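Local atomic coordinates of Blr3880 protein (PDB entry 2OOD), a protein that probably catalyses the zinc-dependent hydrolytic deamination of guanine to xanthine and ammonia, the first step of guanine breakdown. Residues A[235-240]-A[271-276]; A[254-259]-A[282-287]. One frame throughout, in Å; residues are numbered along the deposited sequence.

Contact 1 (A[235-240]-A[271-276]); sequences ISENPA and GGHGVY. With GUN (guanine), chain C.
Ile235 N donates a hydrogen bond to Gly272 O at 3.1 Å, and Tyr276 N donates one to Ser236 O at 2.9 Å. These two backbone bonds join residues 235-240, which follow strand 230-234, to residues 271-276, the end of strand 269-272 and the loop after it. Both strands belong to the barrel of the amidohydrolase fold, and the contact lies at the strand ends that carry the active site. Next to Gly271, Ile235 CG2 packs on the CA atom, 3.6 Å away. Glu237 and His273 lie side by side and point the same way. CG of Glu237 is anti to the backbone N (chi1 165°) and the chain runs on extended over one face of the imidazole. CG makes a CH-pi contact, 4.0 Å from the ring centroid. The carboxylate is stacked on the ring, the two planes 15° apart, with OE2 over the face, offset toward the CE1-NE2 side. Glu237 OE1 turns to the bound guanine, 2.9 Å from its N1. Glu237 and His273 are both residues of the guanine pocket. Farther out, Pro239 CD touches CE2 of the Tyr276 ring at 3.5 Å. A water links Ser236 OG to Tyr276 O. The phenol OH of Tyr276 is hydrogen-bonded to Ser304 O. Helix 95-107 packs on Glu237 and Asn238 through Leu95, and helix 296-301 meets Glu237 through Ser298 and His273 through Asn299. Helix 255-260 lies against Ile235, while strand 291-294 pairs with Gly271 and His273.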
loop_
_atom_site.group_PDB
_atom_site.type_symbol
_atom_site.label_atom_id
_atom_site.label_comp_id
_atom_site.label_asym_id
_atom_site.label_seq_id
_atom_site.Cartn_x
_atom_site.Cartn_y
_atom_site.Cartn_z
ATOM N N ILE A 235 2.459 19.219 12.207
ATOM C CA ILE A 235 1.528 19.490 13.292
ATOM C C ILE A 235 0.695 18.268 13.680
ATOM O O ILE A 235 0.126 17.601 12.823
ATOM C CB ILE A 235 0.584 20.668 12.882
ATOM C CG1 ILE A 235 -0.302 21.095 14.044
ATOM C CG2 ILE A 235 -0.288 20.257 11.713
ATOM C CD1 ILE A 235 -1.163 22.298 13.717
ATOM N N SER A 236 0.662 17.959 14.973
ATOM C CA SER A 236 -0.141 16.853 15.497
ATOM C C SER A 236 -0.025 15.503 14.788
ATOM O O SER A 236 -1.043 14.883 14.477
ATOM C CB SER A 236 -1.608 17.268 15.483
ATOM O OG SER A 236 -1.757 18.553 16.047
ATOM N N GLU A 237 1.190 15.018 14.564
ATOM C CA GLU A 237 1.345 13.750 13.862
ATOM C C GLU A 237 1.373 12.492 14.727
ATOM O O GLU A 237 0.873 11.444 14.314
ATOM C CB GLU A 237 2.606 13.790 12.991
ATOM C CG GLU A 237 3.070 12.422 12.489
ATOM C CD GLU A 237 4.372 12.490 11.698
ATOM O OE1 GLU A 237 5.229 13.345 12.021
ATOM O OE2 GLU A 237 4.546 11.682 10.761
ATOM N N ASN A 238 1.940 12.594 15.923
ATOM C CA ASN A 238 2.061 11.442 16.812
ATOM C C ASN A 238 1.603 11.802 18.233
ATOM O O ASN A 238 1.760 12.945 18.668
ATOM C CB ASN A 238 3.531 10.995 16.822
ATOM C CG ASN A 238 3.778 9.772 17.688
ATOM O OD1 ASN A 238 3.628 8.630 17.238
ATOM N ND2 ASN A 238 4.158 10.004 18.943
ATOM N N PRO A 239 1.021 10.836 18.971
ATOM C CA PRO A 239 0.578 11.153 20.336
ATOM C C PRO A 239 1.742 11.581 21.234
ATOM O O PRO A 239 1.677 12.637 21.879
ATOM C CB PRO A 239 -0.102 9.858 20.801
ATOM C CG PRO A 239 0.574 8.799 19.983
ATOM C CD PRO A 239 0.675 9.450 18.619
ATOM N N ALA A 240 2.805 10.779 21.270
ATOM C CA ALA A 240 3.963 11.124 22.090
ATOM C C ALA A 240 4.499 12.508 21.683
ATOM O O ALA A 240 4.907 13.302 22.530
ATOM C CB ALA A 240 5.054 10.066 21.934
ATOM N N GLY A 271 0.549 22.523 7.419
ATOM C CA GLY A 271 0.854 21.723 8.591
ATOM C C GLY A 271 0.728 20.259 8.224
ATOM O O GLY A 271 -0.372 19.781 7.985
ATOM N N GLY A 272 1.841 19.541 8.178
ATOM C CA GLY A 272 1.786 18.142 7.803
ATOM C C GLY A 272 1.163 17.195 8.808
ATOM O O GLY A 272 1.356 17.354 10.009
ATOM N N HIS A 273 0.411 16.213 8.308
ATOM C CA HIS A 273 -0.227 15.200 9.148
ATOM C C HIS A 273 -1.282 15.742 10.110
ATOM O O HIS A 273 -0.968 16.088 11.251
ATOM C CB HIS A 273 0.826 14.469 9.983
ATOM C CG HIS A 273 1.985 13.958 9.196
ATOM N ND1 HIS A 273 3.219 14.566 9.218
ATOM C CD2 HIS A 273 2.115 12.870 8.404
ATOM C CE1 HIS A 273 4.062 13.869 8.480
ATOM N NE2 HIS A 273 3.419 12.834 7.976
ATOM N N GLY A 274 -2.535 15.808 9.692
ATOM C CA GLY A 274 -3.535 16.307 10.627
ATOM C C GLY A 274 -3.599 15.395 11.838
ATOM O O GLY A 274 -3.456 15.829 12.951
ATOM N N VAL A 275 -3.795 14.111 11.580
ATOM C CA VAL A 275 -3.905 13.040 12.571
ATOM C C VAL A 275 -4.459 13.315 13.973
ATOM O O VAL A 275 -5.435 12.689 14.370
ATOM C CB VAL A 275 -2.576 12.281 12.703
ATOM C CG1 VAL A 275 -2.848 10.884 13.240
ATOM C CG2 VAL A 275 -1.905 12.175 11.356
ATOM N N TYR A 276 -3.857 14.223 14.730
ATOM C CA TYR A 276 -4.359 14.491 16.072
ATOM C C TYR A 276 -4.902 15.890 16.337
ATOM O O TYR A 276 -4.886 16.364 17.472
ATOM C CB TYR A 276 -3.285 14.127 17.097
ATOM C CG TYR A 276 -3.080 12.634 17.178
ATOM C CD1 TYR A 276 -4.031 11.816 17.771
ATOM C CD2 TYR A 276 -1.985 12.029 16.583
ATOM C CE1 TYR A 276 -3.901 10.429 17.764
ATOM C CE2 TYR A 276 -1.844 10.642 16.569
ATOM C CZ TYR A 276 -2.810 9.847 17.158
ATOM O OH TYR A 276 -2.708 8.467 17.107
HETATM N N9 GUN C . 8.764 16.425 11.906
HETATM C C8 GUN C . 9.248 16.004 13.100
HETATM N N7 GUN C . 9.114 14.715 13.222
HETATM C C5 GUN C . 8.539 14.212 12.108
HETATM C C6 GUN C . 8.152 12.902 11.675
HETATM O O6 GUN C . 8.339 11.904 12.382
HETATM N N1 GUN C . 7.568 12.779 10.416
HETATM C C2 GUN C . 7.362 13.889 9.612
HETATM N N2 GUN C . 6.790 13.738 8.358
HETATM N N3 GUN C . 7.714 15.101 10.005
HETATM C C4 GUN C . 8.293 15.309 11.232
HETATM O O HOH W 1 -3.588 18.712 18.147
#

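Contact 2 (A[254-259]-A[282-287]); sequences DYLGVY and FRRMSK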
loop_
_atom_site.group_PDB
_atom_site.type_symbol
_atom_site.label_atom_id
_atom_site.label_comp_id
_atom_site.label_asym_id
_atom_site.label_seq_id
_atom_site.Cartn_x
_atom_site.Cartn_y
_atom_site.Cartn_z
ATOM N N ASP A 254 -3.034 24.112 22.467
ATOM C CA ASP A 254 -2.995 23.025 21.493
ATOM C C ASP A 254 -1.826 23.187 20.521
ATOM O O ASP A 254 -1.224 24.259 20.425
ATOM C CB ASP A 254 -4.330 22.932 20.731
ATOM C CG ASP A 254 -4.847 24.286 20.274
ATOM O OD1 ASP A 254 -4.019 25.147 19.910
ATOM O OD2 ASP A 254 -6.082 24.485 20.262
ATOM N N TYR A 255 -1.501 22.118 19.801
ATOM C CA TYR A 255 -0.388 22.157 18.865
ATOM C C TYR A 255 -0.484 23.344 17.899
ATOM O O TYR A 255 0.504 24.052 17.677
ATOM C CB TYR A 255 -0.316 20.834 18.101
ATOM C CG TYR A 255 1.076 20.456 17.637
ATOM C CD1 TYR A 255 1.536 19.149 17.760
ATOM C CD2 TYR A 255 1.920 21.390 17.046
ATOM C CE1 TYR A 255 2.801 18.779 17.302
ATOM C CE2 TYR A 255 3.187 21.032 16.582
ATOM C CZ TYR A 255 3.621 19.726 16.709
ATOM O OH TYR A 255 4.861 19.357 16.215
ATOM N N LEU A 256 -1.664 23.565 17.327
ATOM C CA LEU A 256 -1.845 24.683 16.405
ATOM C C LEU A 256 -1.618 26.005 17.139
ATOM O O LEU A 256 -1.176 26.985 16.547
ATOM C CB LEU A 256 -3.256 24.656 15.811
ATOM C CG LEU A 256 -3.640 25.757 14.818
ATOM C CD1 LEU A 256 -2.750 25.696 13.602
ATOM C CD2 LEU A 256 -5.079 25.585 14.399
ATOM N N GLY A 257 -1.919 26.023 18.433
ATOM C CA GLY A 257 -1.755 27.231 19.223
ATOM C C GLY A 257 -0.321 27.714 19.287
ATOM O O GLY A 257 -0.068 28.919 19.370
ATOM N N VAL A 258 0.623 26.778 19.252
ATOM C CA VAL A 258 2.033 27.127 19.299
ATOM C C VAL A 258 2.414 27.990 18.101
ATOM O O VAL A 258 3.116 28.988 18.250
ATOM C CB VAL A 258 2.916 25.871 19.293
ATOM C CG1 VAL A 258 4.388 26.271 19.346
ATOM C CG2 VAL A 258 2.552 24.979 20.468
ATOM N N TYR A 259 1.949 27.604 16.914
ATOM C CA TYR A 259 2.254 28.347 15.695
ATOM C C TYR A 259 1.496 29.660 15.584
ATOM O O TYR A 259 1.982 30.591 14.948
ATOM C CB TYR A 259 1.967 27.501 14.452
ATOM C CG TYR A 259 2.801 26.249 14.372
ATOM C CD1 TYR A 259 4.184 26.308 14.436
ATOM C CD2 TYR A 259 2.208 25.003 14.262
ATOM C CE1 TYR A 259 4.953 25.155 14.400
ATOM C CE2 TYR A 259 2.966 23.845 14.223
ATOM C CZ TYR A 259 4.336 23.927 14.296
ATOM O OH TYR A 259 5.092 22.771 14.284
ATOM N N PHE A 282 -9.235 22.413 13.478
ATOM C CA PHE A 282 -9.603 22.392 12.072
ATOM C C PHE A 282 -10.364 23.671 11.744
ATOM O O PHE A 282 -10.052 24.344 10.763
ATOM C CB PHE A 282 -10.478 21.179 11.743
ATOM C CG PHE A 282 -9.701 19.940 11.385
ATOM C CD1 PHE A 282 -8.790 19.949 10.337
ATOM C CD2 PHE A 282 -9.909 18.748 12.064
ATOM C CE1 PHE A 282 -8.100 18.786 9.969
ATOM C CE2 PHE A 282 -9.221 17.582 11.699
ATOM C CZ PHE A 282 -8.318 17.609 10.648
ATOM N N ARG A 283 -11.358 24.012 12.564
ATOM C CA ARG A 283 -12.140 25.217 12.322
ATOM C C ARG A 283 -11.275 26.470 12.285
ATOM O O ARG A 283 -11.511 27.357 11.473
ATOM C CB ARG A 283 -13.239 25.389 13.376
ATOM C CG ARG A 283 -14.451 24.472 13.197
ATOM C CD ARG A 283 -15.641 24.931 14.056
ATOM N NE ARG A 283 -15.277 25.073 15.470
ATOM C CZ ARG A 283 -15.280 24.080 16.361
ATOM N NH1 ARG A 283 -15.649 22.849 15.996
ATOM N NH2 ARG A 283 -14.878 24.308 17.610
ATOM N N ARG A 284 -10.276 26.550 13.156
ATOM C CA ARG A 284 -9.406 27.719 13.190
ATOM C C ARG A 284 -8.614 27.848 11.893
ATOM O O ARG A 284 -8.494 28.941 11.336
ATOM C CB ARG A 284 -8.442 27.645 14.379
ATOM C CG ARG A 284 -9.132 27.543 15.725
ATOM C CD ARG A 284 -8.448 28.403 16.748
ATOM N NE ARG A 284 -7.099 27.950 17.059
ATOM C CZ ARG A 284 -6.827 26.863 17.774
ATOM N NH1 ARG A 284 -7.816 26.116 18.243
ATOM N NH2 ARG A 284 -5.568 26.537 18.038
HETATM N N MSE A 285 -8.067 26.736 11.413
HETATM C CA MSE A 285 -7.298 26.758 10.172
HETATM C C MSE A 285 -8.206 27.165 9.015
HETATM O O MSE A 285 -7.851 28.017 8.204
HETATM C CB MSE A 285 -6.691 25.385 9.905
HETATM C CG MSE A 285 -5.725 24.947 10.982
HETATM SE SE MSE A 285 -4.990 23.173 10.631
HETATM C CE MSE A 285 -3.687 23.680 9.265
ATOM N N SER A 286 -9.386 26.558 8.951
ATOM C CA SER A 286 -10.341 26.875 7.903
ATOM C C SER A 286 -10.577 28.384 7.873
ATOM O O SER A 286 -10.599 29.005 6.808
ATOM C CB SER A 286 -11.661 26.145 8.159
ATOM O OG SER A 286 -12.644 26.501 7.204
ATOM N N LYS A 287 -10.736 28.967 9.056
ATOM C CA LYS A 287 -10.980 30.398 9.203
ATOM C C LYS A 287 -9.795 31.261 8.760
ATOM O O LYS A 287 -9.973 32.215 8.009
ATOM C CB LYS A 287 -11.340 30.700 10.661
ATOM C CG LYS A 287 -11.714 32.144 10.955
ATOM C CD LYS A 287 -12.959 32.575 10.182
ATOM C CE LYS A 287 -13.674 33.759 10.869
ATOM N NZ LYS A 287 -12.823 34.995 11.022
#
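Leu256 and Met285 face each other where helices 255-260 and 279-288 run roughly in the same direction, the axes of segments 255-259 and 282-287 being 11.1 Å apart at an angle of 34°. Both are helices of the barrel fold of the amidohydrolases, and strand 269-272 lies between them in the chain. A salt bridge and a small apolar contact join them. Asp254 and Arg284 reach toward each other tip to tip. The guanidinium grips the carboxylate end-on: NH2 lies 2.8 Å from Asp254 OD1, and NH1 lies 3.1 Å from OD2. Each oxygen is met on its syn side, but the nitrogens sit well out of the carboxylate plane. The two planes are themselves only 14° apart. NH2 of Arg284 has a second charged partner in Glu260. Asp254 is also the N-cap of helix 255-260. Its CG sits between the backbone N and the carbonyl carbon (chi1 45°), and OD1 accepts a weak capping bond from Gly257 N. OD1 therefore serves both the helix end and the arginine. Leu256 slides past Arg284 in the opposite direction, its CD2 over one face of the guanidinium. Glu281, on the same helix as Arg284, accepts from Leu256 N. Met285 is a selenomethionine, and its CG meets CD2 of Leu256 at 3.5 Å.

Contacts 1 and 2 are neighbours, their centres 12 Å apart, and their segments alternate along the chain. They touch through helix 255-260. Ile235 CD1 packs 3.7 Å from Leu256 CA, and Ile235 CG1 lies 3.7 Å from Tyr255 CD2. Contact 1 belongs to the active site: the His273 side chain is about 3 Å from that of Asp326, a zinc ligand, and about 4 Å from the zinc ion. Contact 2 is a shell farther out, with the Met285 side chain about 11 Å from those of the zinc ligands His234 and His79. Tyr259 of helix 255-260 makes a more direct link, since its OH is hydrogen-bonded to His234 O.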